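Local coordinates for protein acetolactate synthase isozyme 1 large subunit (Escherichia coli, PDB 6LPI) that binds thiamine diphosphate, a magnesium ion and flavin-adenine dinucleotide as the large subunit of an enzyme of the thiamine diphosphate-dependent family, at residues 284-289 / 303-308; 472-477 / 492-497. All blocks are in the same frame, centred on the assembly; numbering follows the deposited sequence.

Contact 1: residues 284-289 / 303-308. With FAD (flavin-adenine dinucleotide), chain I.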
ATOM      1  N   ALA B 284      10.127  -5.138  -4.610  1.00 43.31           N
ATOM      2  CA  ALA B 284      10.392  -3.733  -4.338  1.00 39.67           C
ATOM      3  C   ALA B 284      10.305  -2.920  -5.619  1.00 38.95           C
ATOM      4  O   ALA B 284      10.453  -3.451  -6.725  1.00 45.46           O
ATOM      5  CB  ALA B 284      11.771  -3.534  -3.705  1.00 40.20           C
ATOM      6  N   ARG B 285      10.155  -1.601  -5.451  1.00 30.41           N
ATOM      7  CA  ARG B 285       9.864  -0.697  -6.560  1.00 29.27           C
ATOM      8  C   ARG B 285      10.822   0.500  -6.588  1.00 32.01           C
ATOM      9  O   ARG B 285      10.463   1.569  -7.107  1.00 36.41           O
ATOM     10  CB  ARG B 285       8.404  -0.220  -6.471  1.00 27.72           C
ATOM     11  CG  ARG B 285       8.118   0.748  -5.332  1.00 38.76           C
ATOM     12  CD  ARG B 285       6.669   1.241  -5.330  1.00 33.04           C
ATOM     13  NE  ARG B 285       6.293   1.911  -4.074  1.00 31.59           N
ATOM     14  CZ  ARG B 285       6.283   3.231  -3.896  1.00 42.88           C
ATOM     15  NH1 ARG B 285       6.621   4.046  -4.877  1.00 50.25           N
ATOM     16  NH2 ARG B 285       5.924   3.747  -2.735  1.00 55.92           N
ATOM     17  N   PHE B 286      12.002   0.358  -5.974  1.00 30.98           N
ATOM     18  CA  PHE B 286      13.051   1.389  -5.963  1.00 33.26           C
ATOM     19  C   PHE B 286      12.514   2.771  -5.590  1.00 31.78           C
ATOM     20  O   PHE B 286      12.854   3.775  -6.215  1.00 37.78           O
ATOM     21  CB  PHE B 286      13.788   1.449  -7.303  1.00 28.64           C
ATOM     22  CG  PHE B 286      14.463   0.176  -7.672  1.00 34.46           C
ATOM     23  CD1 PHE B 286      13.801  -0.750  -8.481  1.00 45.25           C
ATOM     24  CD2 PHE B 286      15.756  -0.111  -7.236  1.00 32.74           C
ATOM     25  CE1 PHE B 286      14.404  -1.949  -8.855  1.00 43.39           C
ATOM     26  CE2 PHE B 286      16.369  -1.313  -7.605  1.00 45.69           C
ATOM     27  CZ  PHE B 286      15.688  -2.233  -8.421  1.00 47.88           C
ATOM     28  N   ASP B 287      11.638   2.834  -4.595  1.00 36.46           N
ATOM     29  CA  ASP B 287      11.177   4.137  -4.141  1.00 37.09           C
ATOM     30  C   ASP B 287      12.382   4.920  -3.630  1.00 39.12           C
ATOM     31  O   ASP B 287      13.320   4.352  -3.064  1.00 45.70           O
ATOM     32  CB  ASP B 287      10.090   3.971  -3.063  1.00 43.00           C
ATOM     33  CG  ASP B 287       9.474   5.297  -2.611  1.00 54.44           C
ATOM     34  OD1 ASP B 287       8.409   5.685  -3.150  1.00 61.18           O
ATOM     35  OD2 ASP B 287      10.035   5.934  -1.691  1.00 60.14           O
ATOM     36  N   ASP B 288      12.369   6.236  -3.858  1.00 41.67           N
ATOM     37  CA  ASP B 288      13.518   7.058  -3.497  1.00 47.36           C
ATOM     38  C   ASP B 288      13.821   6.947  -2.017  1.00 51.45           C
ATOM     39  O   ASP B 288      14.987   7.001  -1.618  1.00 57.90           O
ATOM     40  CB  ASP B 288      13.297   8.523  -3.900  1.00 62.41           C
ATOM     41  CG  ASP B 288      11.982   9.087  -3.376  1.00 77.79           C
ATOM     42  OD1 ASP B 288      10.894   8.572  -3.751  1.00 71.28           O
ATOM     43  OD2 ASP B 288      12.045  10.046  -2.571  1.00 89.50           O
ATOM     44  N   ARG B 289      12.784   6.793  -1.186  1.00 50.90           N
ATOM     45  CA  ARG B 289      12.982   6.720   0.249  1.00 37.02           C
ATOM     46  C   ARG B 289      13.700   5.451   0.683  1.00 34.28           C
ATOM     47  O   ARG B 289      14.286   5.425   1.770  1.00 40.89           O
ATOM     48  CB  ARG B 289      11.628   6.826   0.944  1.00 52.40           C
ATOM     49  CG  ARG B 289      11.105   8.258   1.043  1.00 66.27           C
ATOM     50  CD  ARG B 289       9.655   8.333   1.530  1.00 82.50           C
ATOM     51  NE  ARG B 289       9.327   9.660   2.071  1.00 90.83           N
ATOM     52  CZ  ARG B 289       8.102  10.190   2.111  1.00 94.34           C
ATOM     53  NH1 ARG B 289       7.046   9.521   1.642  1.00 95.63           N
ATOM     54  NH2 ARG B 289       7.934  11.405   2.618  1.00 90.05           N
ATOM     55  N   ILE B 303      21.720  -6.033 -11.511  1.00 46.60           N
ATOM     56  CA  ILE B 303      20.433  -6.098 -10.845  1.00 52.42           C
ATOM     57  C   ILE B 303      19.581  -7.191 -11.460  1.00 46.32           C
ATOM     58  O   ILE B 303      19.459  -7.294 -12.691  1.00 30.49           O
ATOM     59  CB  ILE B 303      19.709  -4.738 -10.886  1.00 54.13           C
ATOM     60  CG1 ILE B 303      20.490  -3.721 -10.036  1.00 50.11           C
ATOM     61  CG2 ILE B 303      18.245  -4.892 -10.463  1.00 44.42           C
ATOM     62  CD1 ILE B 303      19.938  -2.323 -10.053  1.00 54.11           C
ATOM     63  N   ILE B 304      18.971  -7.987 -10.590  1.00 47.01           N
ATOM     64  CA  ILE B 304      17.859  -8.843 -10.958  1.00 49.78           C
ATOM     65  C   ILE B 304      16.620  -8.271 -10.280  1.00 51.78           C
ATOM     66  O   ILE B 304      16.656  -7.880  -9.105  1.00 53.90           O
ATOM     67  CB  ILE B 304      18.096 -10.305 -10.536  1.00 46.48           C
ATOM     68  CG1 ILE B 304      19.558 -10.690 -10.728  1.00 41.78           C
ATOM     69  CG2 ILE B 304      17.195 -11.236 -11.318  1.00 49.20           C
ATOM     70  CD1 ILE B 304      19.897 -12.048 -10.137  1.00 44.97           C
ATOM     71  N   HIS B 305      15.528  -8.213 -11.027  1.00 46.35           N
ATOM     72  CA  HIS B 305      14.327  -7.555 -10.555  1.00 48.67           C
ATOM     73  C   HIS B 305      13.145  -8.430 -10.951  1.00 46.02           C
ATOM     74  O   HIS B 305      12.894  -8.620 -12.148  1.00 55.77           O
ATOM     75  CB  HIS B 305      14.239  -6.143 -11.162  1.00 27.45           C
ATOM     76  CG  HIS B 305      13.177  -5.276 -10.552  1.00 42.55           C
ATOM     77  ND1 HIS B 305      12.728  -4.119 -11.151  1.00 40.71           N
ATOM     78  CD2 HIS B 305      12.488  -5.386  -9.393  1.00 40.88           C
ATOM     79  CE1 HIS B 305      11.800  -3.560 -10.397  1.00 36.40           C
ATOM     80  NE2 HIS B 305      11.641  -4.306  -9.320  1.00 41.29           N
ATOM     81  N   VAL B 306      12.394  -8.913  -9.959  1.00 38.20           N
ATOM     82  CA  VAL B 306      11.201  -9.741 -10.170  1.00 43.18           C
ATOM     83  C   VAL B 306      10.009  -8.995  -9.606  1.00 42.49           C
ATOM     84  O   VAL B 306       9.929  -8.774  -8.391  1.00 51.07           O
ATOM     85  CB  VAL B 306      11.300 -11.124  -9.501  1.00 39.22           C
ATOM     86  CG1 VAL B 306      10.137 -12.001  -9.947  1.00 37.65           C
ATOM     87  CG2 VAL B 306      12.600 -11.804  -9.868  1.00 34.72           C
ATOM     88  N   ASP B 307       9.046  -8.686 -10.472  1.00 34.74           N
ATOM     89  CA  ASP B 307       7.915  -7.876 -10.068  1.00 45.74           C
ATOM     90  C   ASP B 307       6.700  -8.282 -10.901  1.00 47.01           C
ATOM     91  O   ASP B 307       6.826  -8.573 -12.098  1.00 41.50           O
ATOM     92  CB  ASP B 307       8.253  -6.391 -10.254  1.00 50.59           C
ATOM     93  CG  ASP B 307       7.427  -5.499  -9.373  1.00 62.32           C
ATOM     94  OD1 ASP B 307       8.010  -4.957  -8.399  1.00 61.44           O
ATOM     95  OD2 ASP B 307       6.213  -5.351  -9.647  1.00 65.39           O
ATOM     96  N   ILE B 308       5.524  -8.287 -10.270  1.00 49.39           N
ATOM     97  CA  ILE B 308       4.329  -8.775 -10.952  1.00 50.80           C
ATOM     98  C   ILE B 308       3.802  -7.739 -11.928  1.00 47.17           C
ATOM     99  O   ILE B 308       3.012  -8.087 -12.821  1.00 45.77           O
ATOM    100  CB  ILE B 308       3.218  -9.133  -9.946  1.00 50.37           C
ATOM    101  CG1 ILE B 308       2.093  -9.958 -10.601  1.00 48.28           C
ATOM    102  CG2 ILE B 308       2.637  -7.860  -9.330  1.00 48.48           C
ATOM    103  CD1 ILE B 308       2.186 -11.445 -10.413  1.00 45.94           C
TER
HETATM  104  PA  FAD I 601       5.566  -1.483  -2.210  1.00 49.30           P
HETATM  105  O1A FAD I 601       5.223  -1.995  -0.866  1.00 61.06           O
HETATM  106  O2A FAD I 601       4.608  -0.506  -2.839  1.00 42.99           O
HETATM  107  O5B FAD I 601       5.713  -2.828  -3.025  1.00 31.13           O
HETATM  108  C5B FAD I 601       4.840  -3.142  -4.128  1.00 26.37           C
HETATM  109  C4B FAD I 601       5.691  -3.728  -5.221  1.00 39.26           C
HETATM  110  O4B FAD I 601       5.677  -5.179  -5.149  1.00 39.34           O
HETATM  111  C3B FAD I 601       5.235  -3.383  -6.635  1.00 42.90           C
HETATM  112  O3B FAD I 601       6.391  -3.204  -7.454  1.00 35.96           O
HETATM  113  C2B FAD I 601       4.372  -4.600  -6.990  1.00 37.87           C
HETATM  114  O2B FAD I 601       4.183  -4.805  -8.383  1.00 36.12           O
HETATM  115  C1B FAD I 601       5.241  -5.697  -6.391  1.00 39.37           C
HETATM  116  N9A FAD I 601       4.571  -6.966  -6.161  1.00 48.78           N
HETATM  117  C8A FAD I 601       3.417  -7.191  -5.459  1.00 51.45           C
HETATM  118  N7A FAD I 601       3.063  -8.455  -5.402  1.00 49.01           N
HETATM  119  C5A FAD I 601       4.056  -9.106  -6.117  1.00 52.96           C
HETATM  120  C6A FAD I 601       4.264 -10.463  -6.440  1.00 54.22           C
HETATM  121  N6A FAD I 601       3.449 -11.451  -6.064  1.00 59.58           N
HETATM  122  N1A FAD I 601       5.349 -10.772  -7.184  1.00 45.10           N
HETATM  123  C2A FAD I 601       6.167  -9.789  -7.571  1.00 43.71           C
HETATM  124  N3A FAD I 601       6.078  -8.482  -7.323  1.00 52.35           N
HETATM  125  C4A FAD I 601       4.991  -8.201  -6.592  1.00 55.12           C
HETATM  126  N1  FAD I 601      10.902   3.058   2.939  1.00 39.84           N
HETATM  127  C2  FAD I 601      12.157   2.531   2.977  1.00 36.53           C
HETATM  128  O2  FAD I 601      12.448   1.540   2.319  1.00 41.56           O
HETATM  129  N3  FAD I 601      13.126   3.104   3.781  1.00 35.36           N
HETATM  130  C4  FAD I 601      12.957   4.208   4.590  1.00 39.11           C
HETATM  131  O4  FAD I 601      13.894   4.626   5.265  1.00 40.82           O
HETATM  132  C4X FAD I 601      11.617   4.773   4.534  1.00 41.19           C
HETATM  133  N5  FAD I 601      11.354   5.830   5.273  1.00 39.88           N
HETATM  134  C5X FAD I 601      10.066   6.350   5.227  1.00 41.61           C
HETATM  135  C6  FAD I 601       9.758   7.465   6.009  1.00 36.33           C
HETATM  136  C7  FAD I 601       8.475   8.011   6.003  1.00 42.11           C
HETATM  137  C7M FAD I 601       8.177   9.223   6.844  1.00 37.82           C
HETATM  138  C8  FAD I 601       7.479   7.437   5.196  1.00 43.90           C
HETATM  139  C8M FAD I 601       6.085   8.017   5.155  1.00 36.76           C
HETATM  140  C9  FAD I 601       7.784   6.325   4.413  1.00 44.62           C
HETATM  141  C9A FAD I 601       9.065   5.787   4.415  1.00 45.54           C
HETATM  142  N10 FAD I 601       9.400   4.659   3.635  1.00 50.46           N
HETATM  143  C10 FAD I 601      10.660   4.125   3.672  1.00 47.09           C
HETATM  144  C1' FAD I 601       8.404   4.017   2.777  1.00 40.07           C
HETATM  145  C2' FAD I 601       8.512   4.455   1.324  1.00 32.26           C
HETATM  146  O2' FAD I 601       7.815   5.686   1.128  1.00 36.00           O
HETATM  147  C3' FAD I 601       7.880   3.392   0.427  1.00 34.51           C
HETATM  148  O3' FAD I 601       6.532   3.169   0.828  1.00 46.66           O
HETATM  149  C4' FAD I 601       8.608   2.052   0.428  1.00 32.91           C
HETATM  150  O4' FAD I 601      10.009   2.294   0.500  1.00 42.92           O
HETATM  151  C5' FAD I 601       8.298   1.231  -0.800  1.00 37.02           C
HETATM  152  O5' FAD I 601       8.626  -0.145  -0.541  1.00 46.27           O
HETATM  153  P   FAD I 601       8.345  -1.240  -1.609  1.00 90.95           P
HETATM  154  O1P FAD I 601       9.397  -1.129  -2.713  1.00 83.80           O
HETATM  155  O2P FAD I 601       8.195  -2.433  -0.983  1.00 44.72           O
HETATM  156  O3P FAD I 601       6.982  -0.767  -2.185  1.00 61.25           O

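Contact 2: residues 472-477 / 492-497. With TPP (thiamine diphosphate), chain J.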
ATOM      1  N   GLU B 472       4.443  16.868  21.746  1.00 55.22           N
ATOM      2  CA  GLU B 472       3.827  18.186  21.562  1.00 65.29           C
ATOM      3  C   GLU B 472       4.465  18.925  20.386  1.00 70.09           C
ATOM      4  O   GLU B 472       5.001  20.025  20.508  1.00 78.85           O
ATOM      5  CB  GLU B 472       3.840  18.976  22.870  1.00 69.88           C
ATOM      6  CG  GLU B 472       3.413  18.046  24.036  1.00 85.48           C
ATOM      7  CD  GLU B 472       2.892  18.753  25.282  1.00 97.55           C
ATOM      8  OE1 GLU B 472       1.884  18.271  25.865  1.00 96.47           O
ATOM      9  OE2 GLU B 472       3.425  19.835  25.621  1.00106.89           O
ATOM     10  N   ALA B 473       4.385  18.265  19.229  1.00 61.91           N
ATOM     11  CA  ALA B 473       5.009  18.681  17.978  1.00 66.61           C
ATOM     12  C   ALA B 473       4.507  17.788  16.842  1.00 67.05           C
ATOM     13  O   ALA B 473       4.135  16.625  17.052  1.00 46.35           O
ATOM     14  CB  ALA B 473       6.541  18.623  18.059  1.00 59.68           C
ATOM     15  N   LEU B 474       4.545  18.336  15.620  1.00 62.59           N
ATOM     16  CA  LEU B 474       4.416  17.476  14.453  1.00 58.74           C
ATOM     17  C   LEU B 474       5.632  16.567  14.451  1.00 62.72           C
ATOM     18  O   LEU B 474       5.496  15.377  14.731  1.00 70.08           O
ATOM     19  CB  LEU B 474       4.268  18.290  13.172  1.00 57.11           C
ATOM     20  CG  LEU B 474       2.882  18.963  13.141  1.00 59.95           C
ATOM     21  CD1 LEU B 474       2.738  20.052  12.101  1.00 59.20           C
ATOM     22  CD2 LEU B 474       1.803  17.894  12.905  1.00 57.01           C
ATOM     23  N   GLY B 475       6.823  17.081  14.227  1.00 48.78           N
ATOM     24  CA  GLY B 475       7.935  16.271  14.688  1.00 51.10           C
ATOM     25  C   GLY B 475       8.829  15.780  13.584  1.00 52.90           C
ATOM     26  O   GLY B 475      10.049  15.942  13.650  1.00 49.82           O
ATOM     27  N   LEU B 476       8.249  15.102  12.598  1.00 55.35           N
ATOM     28  CA  LEU B 476       9.026  14.796  11.409  1.00 53.90           C
ATOM     29  C   LEU B 476       9.277  16.091  10.645  1.00 55.80           C
ATOM     30  O   LEU B 476      10.387  16.337  10.153  1.00 61.38           O
ATOM     31  CB  LEU B 476       8.287  13.750  10.581  1.00 53.08           C
ATOM     32  CG  LEU B 476       8.966  12.862   9.544  1.00 44.23           C
ATOM     33  CD1 LEU B 476       9.162  13.587   8.236  1.00 53.70           C
ATOM     34  CD2 LEU B 476      10.268  12.370  10.118  1.00 39.20           C
ATOM     35  N   VAL B 477       8.258  16.960  10.603  1.00 55.34           N
ATOM     36  CA  VAL B 477       8.432  18.324  10.112  1.00 57.77           C
ATOM     37  C   VAL B 477       9.428  19.068  10.992  1.00 57.97           C
ATOM     38  O   VAL B 477      10.358  19.702  10.495  1.00 62.71           O
ATOM     39  CB  VAL B 477       7.078  19.063  10.058  1.00 61.50           C
ATOM     40  CG1 VAL B 477       7.288  20.536   9.816  1.00 62.24           C
ATOM     41  CG2 VAL B 477       6.167  18.489   8.991  1.00 60.16           C
ATOM     42  N   ALA B 492       4.816  23.962  13.574  1.00 60.22           N
ATOM     43  CA  ALA B 492       4.991  22.539  13.845  1.00 57.00           C
ATOM     44  C   ALA B 492       4.982  22.193  15.332  1.00 64.45           C
ATOM     45  O   ALA B 492       5.337  21.064  15.693  1.00 64.54           O
ATOM     46  CB  ALA B 492       6.291  22.031  13.207  1.00 47.53           C
ATOM     47  N   THR B 493       4.583  23.117  16.199  1.00 66.15           N
ATOM     48  CA  THR B 493       4.561  22.879  17.634  1.00 64.79           C
ATOM     49  C   THR B 493       3.160  23.149  18.170  1.00 58.13           C
ATOM     50  O   THR B 493       2.365  23.847  17.532  1.00 54.19           O
ATOM     51  CB  THR B 493       5.596  23.755  18.359  1.00 58.52           C
ATOM     52  OG1 THR B 493       5.593  25.066  17.782  1.00 59.11           O
ATOM     53  CG2 THR B 493       6.977  23.157  18.212  1.00 55.46           C
ATOM     54  N   TYR B 494       2.837  22.509  19.299  1.00 55.88           N
ATOM     55  CA  TYR B 494       1.591  22.650  20.042  1.00 55.34           C
ATOM     56  C   TYR B 494       1.883  23.142  21.460  1.00 58.73           C
ATOM     57  O   TYR B 494       2.939  22.829  22.021  1.00 60.05           O
ATOM     58  CB  TYR B 494       0.846  21.317  20.127  1.00 53.96           C
ATOM     59  CG  TYR B 494       0.520  20.644  18.822  1.00 51.13           C
ATOM     60  CD1 TYR B 494      -0.346  21.210  17.895  1.00 53.03           C
ATOM     61  CD2 TYR B 494       1.113  19.429  18.505  1.00 58.53           C
ATOM     62  CE1 TYR B 494      -0.625  20.558  16.685  1.00 47.07           C
ATOM     63  CE2 TYR B 494       0.846  18.780  17.310  1.00 56.09           C
ATOM     64  CZ  TYR B 494      -0.019  19.336  16.408  1.00 53.69           C
ATOM     65  OH  TYR B 494      -0.257  18.638  15.243  1.00 56.02           O
ATOM     66  N   PRO B 495       0.955  23.880  22.079  1.00 61.57           N
ATOM     67  CA  PRO B 495       1.217  24.412  23.434  1.00 69.98           C
ATOM     68  C   PRO B 495       1.192  23.380  24.553  1.00 76.34           C
ATOM     69  O   PRO B 495       1.846  23.588  25.584  1.00 79.87           O
ATOM     70  CB  PRO B 495       0.095  25.439  23.632  1.00 71.97           C
ATOM     71  CG  PRO B 495      -0.515  25.645  22.257  1.00 62.35           C
ATOM     72  CD  PRO B 495      -0.319  24.368  21.530  1.00 59.44           C
ATOM     73  N   GLY B 496       0.463  22.281  24.390  1.00 80.04           N
ATOM     74  CA  GLY B 496       0.347  21.300  25.448  1.00 84.06           C
ATOM     75  C   GLY B 496      -0.798  21.591  26.393  1.00 87.60           C
ATOM     76  O   GLY B 496      -0.707  21.289  27.590  1.00 84.37           O
ATOM     77  N   LYS B 497      -1.892  22.152  25.885  1.00 88.30           N
ATOM     78  CA  LYS B 497      -3.109  22.311  26.659  1.00 87.55           C
ATOM     79  C   LYS B 497      -4.188  21.373  26.139  1.00 89.80           C
ATOM     80  O   LYS B 497      -5.380  21.684  26.189  1.00 98.74           O
ATOM     81  CB  LYS B 497      -3.577  23.765  26.611  1.00 85.05           C
TER
HETATM   82  N1' TPP J 602      -0.712  16.030   6.639  1.00 31.71           N
HETATM   83  C2' TPP J 602      -1.094  14.709   6.492  1.00 35.82           C
HETATM   84  CM2 TPP J 602      -2.541  14.317   6.434  1.00 37.67           C
HETATM   85  N3' TPP J 602      -0.155  13.713   6.388  1.00 36.20           N
HETATM   86  C4' TPP J 602       1.179  14.011   6.400  1.00 32.72           C
HETATM   87  N4' TPP J 602       2.032  12.995   6.279  1.00 30.60           N
HETATM   88  C5' TPP J 602       1.580  15.342   6.548  1.00 28.97           C
HETATM   89  C6' TPP J 602       0.621  16.343   6.670  1.00 23.86           C
HETATM   90  C7' TPP J 602       3.049  15.707   6.610  1.00 33.11           C
HETATM   91  N3  TPP J 602       3.599  15.138   7.811  1.00 34.84           N
HETATM   92  C2  TPP J 602       4.256  13.930   7.831  1.00 44.43           C
HETATM   93  S1  TPP J 602       4.767  13.482   9.274  1.00 45.41           S
HETATM   94  C5  TPP J 602       4.172  14.826   9.945  1.00 44.54           C
HETATM   95  C4  TPP J 602       3.540  15.662   9.058  1.00 34.90           C
HETATM   96  CM4 TPP J 602       2.924  16.952   9.479  1.00 44.18           C
HETATM   97  C6  TPP J 602       4.345  15.025  11.431  1.00 45.41           C
HETATM   98  C7  TPP J 602       3.855  13.818  12.231  1.00 50.63           C
HETATM   99  O7  TPP J 602       3.271  14.295  13.424  1.00 48.63           O
HETATM  100  PA  TPP J 602       3.092  13.344  14.716  1.00 49.27           P
HETATM  101  O1A TPP J 602       1.784  12.601  14.676  1.00 41.74           O
HETATM  102  O2A TPP J 602       3.195  14.270  15.914  1.00 56.10           O
HETATM  103  O3A TPP J 602       4.263  12.240  14.679  1.00 48.52           O
HETATM  104  PB  TPP J 602       5.738  12.464  15.340  1.00 54.88           P
HETATM  105  O1B TPP J 602       6.285  11.112  15.801  1.00 40.72           O
HETATM  106  O2B TPP J 602       6.716  13.090  14.376  1.00 51.72           O
HETATM  107  O3B TPP J 602       5.626  13.449  16.485  1.00 60.79           O

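Contact 1: residues 284-289 / 303-308
Ala-284 and Asp-307 bring the two backbones closest, with CA atoms 7.5 Å apart, where the loop after strand 278-282 passes the C-terminal end of the adjacent strand 302-307. The carbonyl O of Ala-284 accepts a hydrogen bond from His-305 NE2 (3.0 Å); NE2 approaches nearly along the C=O axis, and Ala-284 O sits 16° out of the imidazole plane. CG of His-305 is anti to the backbone N (chi1 -169°), and the ring's reach to the loop ends in this NE2 bond. Phe-286 meets the face of this same ring with its edge: CE1 of Phe-286 stands 3.4 Å from CE1 of His-305, near the rim, and the planes make 84°, a T-shaped stack. Beyond it, Phe-286 CZ reaches CG2 of Ile-303 (4.2 Å); a flat aromatic can present its edge to the imidazole and CZ to the isoleucine methyl. Asp-307 turns its carboxylate to the ribose of FAD, whose O3B donates to OD1 (2.6 Å); OD2 also accepts from Asp-309 N. On the diphosphate, Arg-285 N donates to O1P (2.9 Å) and its NE to O2A (3.2 Å). Arg-285 also forms a salt bridge with Asp-287, the N-cap of helix 288-291. The chemistry thus divides by charge: Asp-307 accepts from the ribose and a cation probably offsets the phosphates, while the neighbouring His-305 ties loop to strand.

Contact 2: residues 472-477 / 492-497
Leu-474 joins Ala-492 and Tyr-494 on one side to thiamine diphosphate on the other. Its backbone N donates to Ala-492 O (2.8 Å, 161° at the hydrogen) from 35° above the carbonyl plane, beside a single beta bridge between Ala-473 and Thr-493. The side chain starts with CB, which lies 3.7 Å from C6 of the cofactor. CG, anti to the carbonyl carbon (chi1 -71°), comes next and approaches Tyr-494 OH. Then the branches divide: CD1 packs on CA of Ala-492 (3.8 Å), whereas CD2 lies between Tyr-494 OH and the thiazolium methyl, 3.7 Å from CM4. Leucine suits this place because its forked end can touch protein and cofactor together. Its side chain crosses that of Tyr-494 at about a right angle, and the tyrosine ring runs on past the backbone of Ala-473, Tyr-494 CD2 lying 3.5 Å from Ala-473 N. That N is hydrogen-bonded to Asp-444 OD2. Val-477 repeats the twofold role at the start of helix 476-484: CG1 meets CB of Ala-492 (3.8 Å) and CG2 meets CM4 of the cofactor (3.6 Å). The small methyl of Ala-492 packs against both branched residues. Gly-475, the N-cap, has a positive phi and lets the diphosphate come near, with its CA 3.4 Å from O2B. Asp-444 and Asn-471 bind the magnesium ion; they belong to the sequence motif, GDG to NN, by which thiamine diphosphate enzymes hold magnesium and diphosphate, and residues 472-477 continue it along the cofactor.

In the fold
Contact 1 lies in the central, Rossmann-like domain and its touching residues are buried, whereas contact 2 lies in the C-terminal cofactor-binding domain and is only partly buried, with Thr-493, Pro-495 and Gly-496 exposed. Segments 284-289 and 472-477 follow the C-terminal ends of strands 278-282 and 464-470, and 303-308 lies at that of strand 302-307, the usual place for a nucleotide or cofactor. Contact 1 belongs to one beta-alpha-beta unit and relies on polar and aromatic side chains; contact 2 joins the start of helix 476-484 to a later loop mainly through backbone and apolar side chains. Their centres are 35 Å apart, yet the end of Arg-289 comes within about 6 Å of Leu-476 at the nearest atoms.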